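Local coordinates for protein endosialidase (Enterobacteria phage phi92, PDB 4HIZ) that hydrolyses internal alpha2,8 and alpha2,9 linkages of sialic acid polymers as an endosialidase, probably in breaking down the capsule of the phage's host, at residues S221-T224 and G225-G228; A280-N284 and A285-V289; V477-D481 and G482-Y486; P619-D623 and G624-Q628. One frame throughout, in Å; residues are numbered along the deposited sequence.

Interaction 1: S221-T224 and G225-G228. With SLB (N-acetyl-beta-neuraminic acid), chain D; SIA (N-acetyl-alpha-neuraminic acid), chain B.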
# COMPACT_ATOMS: atom_id res chain seq x y z
N SER A 221 1.36 -18.52 -35.75
CA SER A 221 0.28 -18.89 -36.66
C SER A 221 0.65 -19.91 -37.73
O SER A 221 -0.23 -20.57 -38.25
CB SER A 221 -0.28 -17.63 -37.35
OG SER A 221 0.69 -17.15 -38.30
N GLY A 222 1.92 -19.99 -38.11
CA GLY A 222 2.32 -20.79 -39.27
C GLY A 222 1.84 -20.18 -40.57
O GLY A 222 1.86 -20.85 -41.61
N ALA A 223 1.39 -18.93 -40.55
CA ALA A 223 0.91 -18.25 -41.77
C ALA A 223 1.63 -16.91 -41.90
O ALA A 223 1.38 -15.98 -41.12
CB ALA A 223 -0.60 -18.03 -41.70
N THR A 224 2.52 -16.83 -42.88
CA THR A 224 3.33 -15.63 -43.09
C THR A 224 2.47 -14.39 -43.15
O THR A 224 1.47 -14.37 -43.88
CB THR A 224 4.11 -15.73 -44.39
OG1 THR A 224 5.01 -16.82 -44.28
CG2 THR A 224 4.93 -14.47 -44.61
N GLY A 225 2.83 -13.39 -42.33
CA GLY A 225 2.09 -12.13 -42.34
C GLY A 225 1.00 -12.03 -41.29
O GLY A 225 0.50 -10.94 -41.03
N VAL A 226 0.61 -13.16 -40.72
CA VAL A 226 -0.41 -13.18 -39.68
C VAL A 226 0.33 -13.36 -38.36
O VAL A 226 0.66 -14.47 -37.95
CB VAL A 226 -1.46 -14.29 -39.88
CG1 VAL A 226 -2.54 -14.23 -38.75
CG2 VAL A 226 -2.12 -14.13 -41.25
N SER A 227 0.61 -12.24 -37.70
CA SER A 227 1.63 -12.26 -36.64
C SER A 227 1.51 -10.97 -35.83
O SER A 227 1.36 -9.89 -36.41
CB SER A 227 3.03 -12.34 -37.28
OG SER A 227 4.05 -12.10 -36.32
N GLY A 228 1.60 -11.09 -34.50
CA GLY A 228 1.63 -9.89 -33.71
C GLY A 228 0.29 -9.20 -33.63
O GLY A 228 -0.76 -9.81 -33.83
C1 SLB D . 5.80 -12.35 -40.96
C2 SLB D . 7.27 -12.48 -40.61
C3 SLB D . 8.01 -13.52 -41.44
C4 SLB D . 9.40 -13.66 -41.04
C5 SLB D . 9.59 -13.98 -39.58
C6 SLB D . 8.69 -13.21 -38.63
C7 SLB D . 8.38 -14.05 -37.43
C8 SLB D . 7.51 -13.19 -36.59
C9 SLB D . 7.30 -13.85 -35.23
C10 SLB D . 11.63 -14.82 -38.46
C11 SLB D . 13.10 -14.67 -38.00
N5 SLB D . 10.97 -13.76 -39.19
O1A SLB D . 5.01 -13.27 -40.62
O1B SLB D . 5.42 -11.31 -41.57
O2 SLB D . 7.72 -11.16 -40.88
O4 SLB D . 10.08 -14.65 -41.86
O6 SLB D . 7.41 -12.72 -39.11
O7 SLB D . 7.65 -15.21 -37.82
O8 SLB D . 8.12 -11.92 -36.45
O9 SLB D . 6.41 -13.02 -34.53
O10 SLB D . 11.02 -15.85 -38.19
C1 SIA B . 4.71 -14.64 -34.06
C2 SIA B . 5.62 -13.56 -33.49
C3 SIA B . 4.82 -12.44 -32.78
C4 SIA B . 4.29 -12.87 -31.42
C5 SIA B . 5.38 -13.53 -30.57
C6 SIA B . 6.09 -14.63 -31.35
C7 SIA B . 7.31 -15.16 -30.59
C8 SIA B . 7.99 -16.36 -31.27
C9 SIA B . 7.03 -17.30 -31.96
C10 SIA B . 5.05 -13.63 -28.12
C11 SIA B . 4.26 -14.27 -27.01
N5 SIA B . 4.74 -14.05 -29.36
O1A SIA B . 3.74 -14.25 -34.74
O1B SIA B . 4.92 -15.86 -33.86
O4 SIA B . 3.77 -11.71 -30.73
O6 SIA B . 6.58 -14.16 -32.61
O7 SIA B . 8.26 -14.09 -30.55
O8 SIA B . 8.90 -15.85 -32.25
O9 SIA B . 7.12 -17.18 -33.40
O10 SIA B . 5.92 -12.79 -27.91
O HOH W 1 1.76 -15.64 -35.61

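Interaction 2: A280-N284 and A285-V289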
# COMPACT_ATOMS: atom_id res chain seq x y z
N ALA A 280 -34.43 7.56 -21.71
CA ALA A 280 -34.12 8.89 -21.17
C ALA A 280 -35.27 9.32 -20.28
O ALA A 280 -36.36 8.76 -20.36
CB ALA A 280 -33.96 9.91 -22.31
N TYR A 281 -35.01 10.30 -19.42
CA TYR A 281 -36.10 10.95 -18.70
C TYR A 281 -37.12 11.51 -19.70
O TYR A 281 -36.73 12.02 -20.75
CB TYR A 281 -35.55 12.10 -17.88
CG TYR A 281 -36.63 12.78 -17.07
CD1 TYR A 281 -37.00 12.26 -15.84
CD2 TYR A 281 -37.28 13.93 -17.55
CE1 TYR A 281 -37.98 12.88 -15.06
CE2 TYR A 281 -38.26 14.54 -16.78
CZ TYR A 281 -38.60 14.01 -15.55
OH TYR A 281 -39.57 14.61 -14.78
N SER A 282 -38.40 11.41 -19.34
CA SER A 282 -39.47 12.00 -20.14
C SER A 282 -40.66 12.23 -19.19
O SER A 282 -40.84 11.50 -18.22
CB SER A 282 -39.86 11.05 -21.26
OG SER A 282 -40.99 11.61 -21.96
N THR A 283 -41.47 13.26 -19.46
CA THR A 283 -42.70 13.39 -18.70
C THR A 283 -43.81 12.47 -19.24
O THR A 283 -44.88 12.36 -18.64
CB THR A 283 -43.19 14.85 -18.64
OG1 THR A 283 -43.25 15.36 -19.97
CG2 THR A 283 -42.19 15.68 -17.83
N ASN A 284 -43.53 11.80 -20.36
CA ASN A 284 -44.39 10.74 -20.89
C ASN A 284 -44.11 9.45 -20.16
O ASN A 284 -43.03 8.88 -20.35
CB ASN A 284 -44.07 10.55 -22.36
CG ASN A 284 -45.00 9.55 -23.05
OD1 ASN A 284 -45.60 8.69 -22.42
ND2 ASN A 284 -45.11 9.66 -24.38
N ALA A 285 -45.06 8.97 -19.34
CA ALA A 285 -44.85 7.77 -18.53
C ALA A 285 -44.49 6.53 -19.36
O ALA A 285 -43.88 5.58 -18.85
CB ALA A 285 -46.09 7.49 -17.67
N ASP A 286 -44.89 6.51 -20.63
CA ASP A 286 -44.62 5.37 -21.47
C ASP A 286 -43.25 5.41 -22.13
O ASP A 286 -42.82 4.41 -22.74
CB ASP A 286 -45.70 5.25 -22.55
CG ASP A 286 -47.04 4.78 -22.00
OD1 ASP A 286 -47.07 3.95 -21.09
OD2 ASP A 286 -48.08 5.21 -22.55
N LEU A 287 -42.56 6.55 -22.05
CA LEU A 287 -41.20 6.62 -22.57
C LEU A 287 -40.19 6.74 -21.45
O LEU A 287 -39.05 6.29 -21.61
CB LEU A 287 -41.04 7.84 -23.46
CG LEU A 287 -41.88 7.79 -24.72
CD1 LEU A 287 -41.69 9.07 -25.53
CD2 LEU A 287 -41.47 6.57 -25.50
N CYS A 288 -40.58 7.38 -20.35
CA CYS A 288 -39.61 7.71 -19.27
C CYS A 288 -38.82 6.48 -18.80
O CYS A 288 -39.38 5.41 -18.54
CB CYS A 288 -40.34 8.36 -18.05
SG CYS A 288 -39.19 9.01 -16.79
N VAL A 289 -37.50 6.63 -18.71
CA VAL A 289 -36.68 5.62 -18.03
C VAL A 289 -35.95 6.29 -16.88
O VAL A 289 -35.26 7.30 -17.06
CB VAL A 289 -35.67 4.95 -18.99
CG1 VAL A 289 -34.72 3.93 -18.22
CG2 VAL A 289 -36.42 4.20 -20.10
O HOH W 2 -47.62 10.26 -19.01

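Interaction 3: V477-D481 and G482-Y486. With NA (sodium ion), chain C; EDO (1,2-ethanediol), chain L; EDO (1,2-ethanediol), chain R.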
# COMPACT_ATOMS: atom_id res chain seq x y z
N VAL A 477 -25.35 -10.53 -7.68
CA VAL A 477 -24.95 -11.93 -7.41
C VAL A 477 -24.36 -12.56 -8.64
O VAL A 477 -24.90 -12.42 -9.76
CB VAL A 477 -26.19 -12.76 -6.96
CG1 VAL A 477 -25.88 -14.30 -6.93
CG2 VAL A 477 -26.68 -12.22 -5.55
N CYS A 478 -23.26 -13.29 -8.45
CA CYS A 478 -22.75 -14.10 -9.55
C CYS A 478 -22.22 -15.43 -9.01
O CYS A 478 -22.16 -15.64 -7.79
CB CYS A 478 -21.64 -13.36 -10.32
SG CYS A 478 -20.19 -12.95 -9.28
N VAL A 479 -21.85 -16.35 -9.91
CA VAL A 479 -21.45 -17.69 -9.47
C VAL A 479 -20.23 -18.12 -10.23
O VAL A 479 -20.13 -17.90 -11.45
CB VAL A 479 -22.62 -18.70 -9.76
CG1 VAL A 479 -22.18 -20.17 -9.58
CG2 VAL A 479 -23.80 -18.41 -8.82
N LYS A 480 -19.31 -18.77 -9.53
CA LYS A 480 -18.18 -19.44 -10.20
C LYS A 480 -18.02 -20.82 -9.63
O LYS A 480 -17.72 -20.98 -8.47
CB LYS A 480 -16.87 -18.66 -10.07
CG LYS A 480 -15.68 -19.40 -10.77
CD LYS A 480 -14.35 -18.67 -10.62
CE LYS A 480 -13.20 -19.48 -11.25
NZ LYS A 480 -12.96 -20.72 -10.50
N ASP A 481 -18.27 -21.84 -10.45
CA ASP A 481 -18.15 -23.23 -10.02
C ASP A 481 -18.95 -23.48 -8.74
O ASP A 481 -20.16 -23.19 -8.69
CB ASP A 481 -16.65 -23.63 -9.89
CG ASP A 481 -15.90 -23.48 -11.23
OD1 ASP A 481 -16.35 -24.08 -12.23
OD2 ASP A 481 -14.88 -22.74 -11.31
N GLY A 482 -18.27 -23.92 -7.70
CA GLY A 482 -18.94 -24.26 -6.44
C GLY A 482 -19.14 -23.14 -5.44
O GLY A 482 -19.50 -23.42 -4.30
N TRP A 483 -18.94 -21.90 -5.87
CA TRP A 483 -19.13 -20.76 -4.99
C TRP A 483 -20.09 -19.75 -5.60
O TRP A 483 -20.05 -19.45 -6.80
CB TRP A 483 -17.79 -20.04 -4.79
CG TRP A 483 -16.72 -20.73 -4.01
CD1 TRP A 483 -15.50 -21.14 -4.49
CD2 TRP A 483 -16.74 -21.02 -2.61
NE1 TRP A 483 -14.75 -21.66 -3.44
CE2 TRP A 483 -15.50 -21.62 -2.29
CE3 TRP A 483 -17.71 -20.86 -1.60
CZ2 TRP A 483 -15.19 -22.04 -0.98
CZ3 TRP A 483 -17.40 -21.27 -0.29
CH2 TRP A 483 -16.15 -21.86 0.00
N LEU A 484 -20.97 -19.21 -4.77
CA LEU A 484 -21.86 -18.12 -5.17
C LEU A 484 -21.37 -16.85 -4.43
O LEU A 484 -20.90 -16.94 -3.30
CB LEU A 484 -23.28 -18.49 -4.74
CG LEU A 484 -24.34 -17.37 -4.90
CD1 LEU A 484 -25.74 -18.00 -5.18
CD2 LEU A 484 -24.42 -16.46 -3.66
N TYR A 485 -21.46 -15.69 -5.08
CA TYR A 485 -20.99 -14.42 -4.51
C TYR A 485 -22.13 -13.41 -4.49
O TYR A 485 -22.71 -13.11 -5.54
CB TYR A 485 -19.85 -13.83 -5.34
CG TYR A 485 -18.70 -14.82 -5.48
CD1 TYR A 485 -18.72 -15.80 -6.49
CD2 TYR A 485 -17.60 -14.78 -4.62
CE1 TYR A 485 -17.70 -16.74 -6.62
CE2 TYR A 485 -16.58 -15.69 -4.77
CZ TYR A 485 -16.63 -16.65 -5.75
OH TYR A 485 -15.60 -17.59 -5.87
N TYR A 486 -22.44 -12.89 -3.30
CA TYR A 486 -23.29 -11.70 -3.21
C TYR A 486 -22.33 -10.56 -2.94
O TYR A 486 -21.67 -10.53 -1.89
CB TYR A 486 -24.31 -11.86 -2.08
CG TYR A 486 -25.10 -10.58 -1.70
CD1 TYR A 486 -25.69 -9.79 -2.67
CD2 TYR A 486 -25.24 -10.19 -0.36
CE1 TYR A 486 -26.44 -8.68 -2.36
CE2 TYR A 486 -25.98 -9.07 -0.01
CZ TYR A 486 -26.58 -8.31 -1.02
OH TYR A 486 -27.31 -7.20 -0.69
NA NA C . -24.45 -11.72 -12.30
C1 EDO L . -21.39 -15.90 -14.49
O1 EDO L . -21.47 -14.52 -14.82
C2 EDO L . -22.59 -16.41 -13.69
O2 EDO L . -22.80 -15.58 -12.56
C1 EDO R . -15.85 -19.82 -15.12
O1 EDO R . -15.14 -19.02 -16.06
C2 EDO R . -14.92 -20.60 -14.22
O2 EDO R . -15.57 -21.82 -13.86
O HOH W 3 -24.96 -13.37 -14.57

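Interaction 4: P619-D623 and G624-Q628. With EDO (1,2-ethanediol), chain Q.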
# COMPACT_ATOMS: atom_id res chain seq x y z
N PRO A 619 25.39 25.84 -8.03
CA PRO A 619 25.13 27.22 -8.44
C PRO A 619 26.33 28.16 -8.29
O PRO A 619 26.23 29.24 -7.71
CB PRO A 619 23.97 27.65 -7.53
CG PRO A 619 24.14 26.82 -6.28
CD PRO A 619 24.68 25.49 -6.78
N TYR A 620 27.44 27.78 -8.89
CA TYR A 620 28.68 28.57 -8.80
C TYR A 620 29.27 28.66 -10.18
O TYR A 620 29.20 27.70 -10.92
CB TYR A 620 29.70 27.88 -7.89
CG TYR A 620 29.17 27.67 -6.50
CD1 TYR A 620 29.06 28.75 -5.62
CD2 TYR A 620 28.76 26.42 -6.08
CE1 TYR A 620 28.55 28.57 -4.35
CE2 TYR A 620 28.24 26.24 -4.80
CZ TYR A 620 28.14 27.32 -3.95
OH TYR A 620 27.64 27.15 -2.68
N THR A 621 29.84 29.81 -10.53
CA THR A 621 30.37 29.96 -11.89
C THR A 621 31.58 29.07 -12.15
O THR A 621 31.96 28.85 -13.29
CB THR A 621 30.75 31.42 -12.19
OG1 THR A 621 31.72 31.85 -11.24
CG2 THR A 621 29.52 32.32 -12.05
N THR A 622 32.18 28.55 -11.09
CA THR A 622 33.27 27.60 -11.27
C THR A 622 32.75 26.23 -11.78
O THR A 622 33.54 25.39 -12.25
CB THR A 622 34.04 27.39 -9.98
OG1 THR A 622 33.09 27.15 -8.95
CG2 THR A 622 34.84 28.66 -9.65
N ASP A 623 31.44 26.02 -11.72
CA ASP A 623 30.87 24.74 -12.14
C ASP A 623 30.06 24.84 -13.42
O ASP A 623 29.70 23.81 -13.99
CB ASP A 623 29.95 24.19 -11.06
CG ASP A 623 30.22 22.75 -10.75
OD1 ASP A 623 31.09 22.14 -11.41
OD2 ASP A 623 29.53 22.23 -9.84
N GLY A 624 29.73 26.06 -13.84
CA GLY A 624 28.91 26.21 -15.04
C GLY A 624 28.40 27.64 -15.19
O GLY A 624 28.46 28.45 -14.27
N SER A 625 27.92 27.96 -16.38
CA SER A 625 27.19 29.21 -16.57
C SER A 625 25.91 29.20 -15.74
O SER A 625 25.36 28.13 -15.45
CB SER A 625 26.87 29.42 -18.06
OG SER A 625 26.10 28.34 -18.56
N LEU A 626 25.45 30.39 -15.36
CA LEU A 626 24.27 30.56 -14.49
C LEU A 626 23.41 31.69 -15.04
O LEU A 626 23.95 32.69 -15.51
CB LEU A 626 24.67 31.05 -13.07
CG LEU A 626 25.73 30.26 -12.32
CD1 LEU A 626 26.13 31.02 -11.05
CD2 LEU A 626 25.23 28.86 -11.97
N LEU A 627 22.09 31.54 -14.93
CA LEU A 627 21.22 32.71 -15.06
C LEU A 627 20.51 32.89 -13.71
O LEU A 627 19.87 31.96 -13.21
CB LEU A 627 20.18 32.49 -16.17
CG LEU A 627 19.09 33.59 -16.22
CD1 LEU A 627 19.71 34.96 -16.53
CD2 LEU A 627 17.98 33.21 -17.27
N GLN A 628 20.67 34.06 -13.10
CA GLN A 628 20.00 34.32 -11.82
C GLN A 628 18.90 35.35 -12.05
O GLN A 628 19.13 36.44 -12.61
CB GLN A 628 21.00 34.83 -10.75
CG GLN A 628 22.11 33.78 -10.46
CD GLN A 628 22.68 33.92 -9.07
OE1 GLN A 628 22.02 34.39 -8.16
NE2 GLN A 628 23.92 33.46 -8.90
C1 EDO Q . 24.25 30.34 -4.41
O1 EDO Q . 25.16 30.58 -5.50
C2 EDO Q . 25.03 29.94 -3.17
O2 EDO Q . 25.98 30.96 -2.85

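Interaction 1: S221-T224 and G225-G228
The flat carbonyl group of Val226 is met in its own plane by Ser221 OG, which donates to Val226 O at 2.7 Å. Water 1 donates to the same oxygen, so two groups grip it. Ser221 reaches this place with OG between its backbone N and carbonyl carbon (chi1 71°). The same hydroxyl accepts from Ala223 N, which makes an ST turn. The carbonyl of the same Ala223 takes Val226 N at 3.0 Å, with the donor tilted 24° from the carbonyl plane. This bond closes a type II beta turn from Ala223 to Val226, and Gly225 holds the turn position with positive phi. The Ala223 methyl lies 4.2 Å from Val226 CG2. Both residues also pack on strand 192-194.

The outer side of the turn meets sugar. Gly225 N points at the carboxylate of SLB, the N-acetyl-beta-neuraminic acid, and bonds SLB O1A at 2.8 Å, nearly straight at 165°. Ser227 OG gives its proton to O1A of SIA, the N-acetyl-alpha-neuraminic acid, 2.7 Å away. Water 1 donates to SIA O1A as well, and accepts from Ser221 N. Asn220 and Ser219 add further bonds to SIA. SLB O9 is joined to SIA C2, an alpha2,9 linkage. The whole is a hairpin-loop glycan site, whose backbone and serine donors face sialic acid carboxylates.

Interaction 2: A280-N284 and A285-V289
Asn284 and Leu287 meet with their side chains running obliquely across one another. The amide nitrogen ND2 of Asn284 lies against the leucine branch, 3.7 Å from Leu287 CD1. The other end of the amide turns back to the chain. Asn284 CG is anti to the backbone N (chi1 -175°), and this carries OD1 to Asp286 N at 2.9 Å. The bond forms an Asx turn. Its donor stands above the plane of the amide, 36° out of it.

Asn284 also holds the loop through its main chain. Its O accepts from both Leu287 N and Cys288 N, each at 2.9 Å. Cys288 N comes in nearly end-on to the carbonyl, while Leu287 N sits well above the carbonyl plane. On the preceding side, Ser282 OG accepts from Asn284 N in an ST turn.

Cys288 turns its sulfur back to the first half of the loop. SG accepts from Ser282 N at 3.6 Å. It also stands 4.0 Å from Tyr281 CD1, in an oblique sulfur-aromatic contact. The Tyr281 ring is engaged by Arg171 in a cation-pi pair as well. Val289 N bonds Ala280 O at 2.9 Å and draws the two ends of the loop together.

The loop runs from strand 272-275 to strand 291-297, the outer strands of two successive four-stranded propeller sheets. Asp286 makes a salt bridge to Arg318 of strand 318-324. Ala285, Cys288 and Val289 pack on strand 304-311.

Interaction 3: V477-D481 and G482-Y486
Leu484 is the bump on one face of this hairpin, and Val477 and Val479 form the hollow that takes it. Its CG lies 4.0 Å from Val477 CG1 and 4.1 Å from Val479 CG2, so the branch sits between the two valines. Both pairs cross obliquely. Leu484 CG is anti to the backbone N (chi1 172°), which leans the branch toward Val477, while CB and CG lie alongside Val479 CG2. Further along, Val477 CG2 touches Tyr486 CD1 at 3.9 Å, the two side chains at about a right angle.

On the other face, the Tyr485 ring turns its edge to the neighbouring strand. Cys478 O and Lys480 N stand at that edge, in the ring plane. Cys478 SG rests 4.1 Å from Tyr485 CB, oblique to the ring. The Lys480 chain passes beyond the ring and bends at its end. NZ makes a salt bridge of 2.9 Å to Asp481 OD2. Asp122 is its other anionic partner.

The pairs Cys478-Tyr485 and Lys480-Trp483 are hydrogen-bonded in both directions. A type II' turn through Asp481 and Gly482 joins the strands. Val477 O binds the sodium ion at 2.7 Å, together with Thr90 O and a water.

Strand 473-480 is an outer strand of a four-stranded propeller sheet, and strand 483-490 pairs on with 516-523. The face of Val477, Val479 and Leu484 packs on Ala402 of strand 401-404, while Lys480 reaches Tyr433 of the second subunit.

Interaction 4: P619-D623 and G624-Q628
Tyr620 O takes two backbone donors at the tip of this hairpin loop. Asp623 N bonds it at 2.9 Å and closes a type I beta turn through Thr621 and Thr622. Gly624 N adds a weak bond at 3.4 Å, bent to 126°. The chain then leaves the turn through the extended Gly624 and enters strand 626-630. This loop joins strand 610-614 to strand 626-630 in a three-stranded antiparallel sheet.

Leu626 packs beside the turn, against Pro619 and Thr621. With CG anti to the carbonyl carbon (chi1 -52°), its branch points back to the loop. CD2 lies 3.9 Å from Pro619 CA, and CD1 is 3.8 Å from Pro619 O. That oxygen also accepts from a bound ethanediol. Asp623 turns its carboxylate to Thr618, which bonds OD2.

Past the turn the chain enters the trimer interface. Leu627 meets Leu627 of both other subunits, where the three chains come together. Asp623 O is hydrogen-bonded to Ser632 OG of the third subunit. Thr621 and Leu626 cross at about a right angle, and Thr621 CG2 touches Leu626 CD1 at 3.8 Å. The CA of Thr621 also points a C-H at Gly624 O, 3.4 Å away and nearly straight at 160°.

In the fold
The four contacts come one after another along the chain, and none touches another. Interactions 1, 2 and 3 lie in the catalytic beta-propeller part of the sequence, interaction 4 in its C-terminal part. Interaction 1 belongs to a separate eight-stranded sheet, about 39 Å from interaction 3 and 52 Å from interaction 2, centre to centre. Interactions 2 and 3 belong to the propeller itself, with centres about 35 Å apart. Interaction 2 is a loop between two sheets; interaction 3 is a hairpin within one. Interaction 4 lies about 67 Å from interaction 3, across the chain's centre. Glycan binding, propeller architecture and trimer contacts are thus spread over distant parts of the chain.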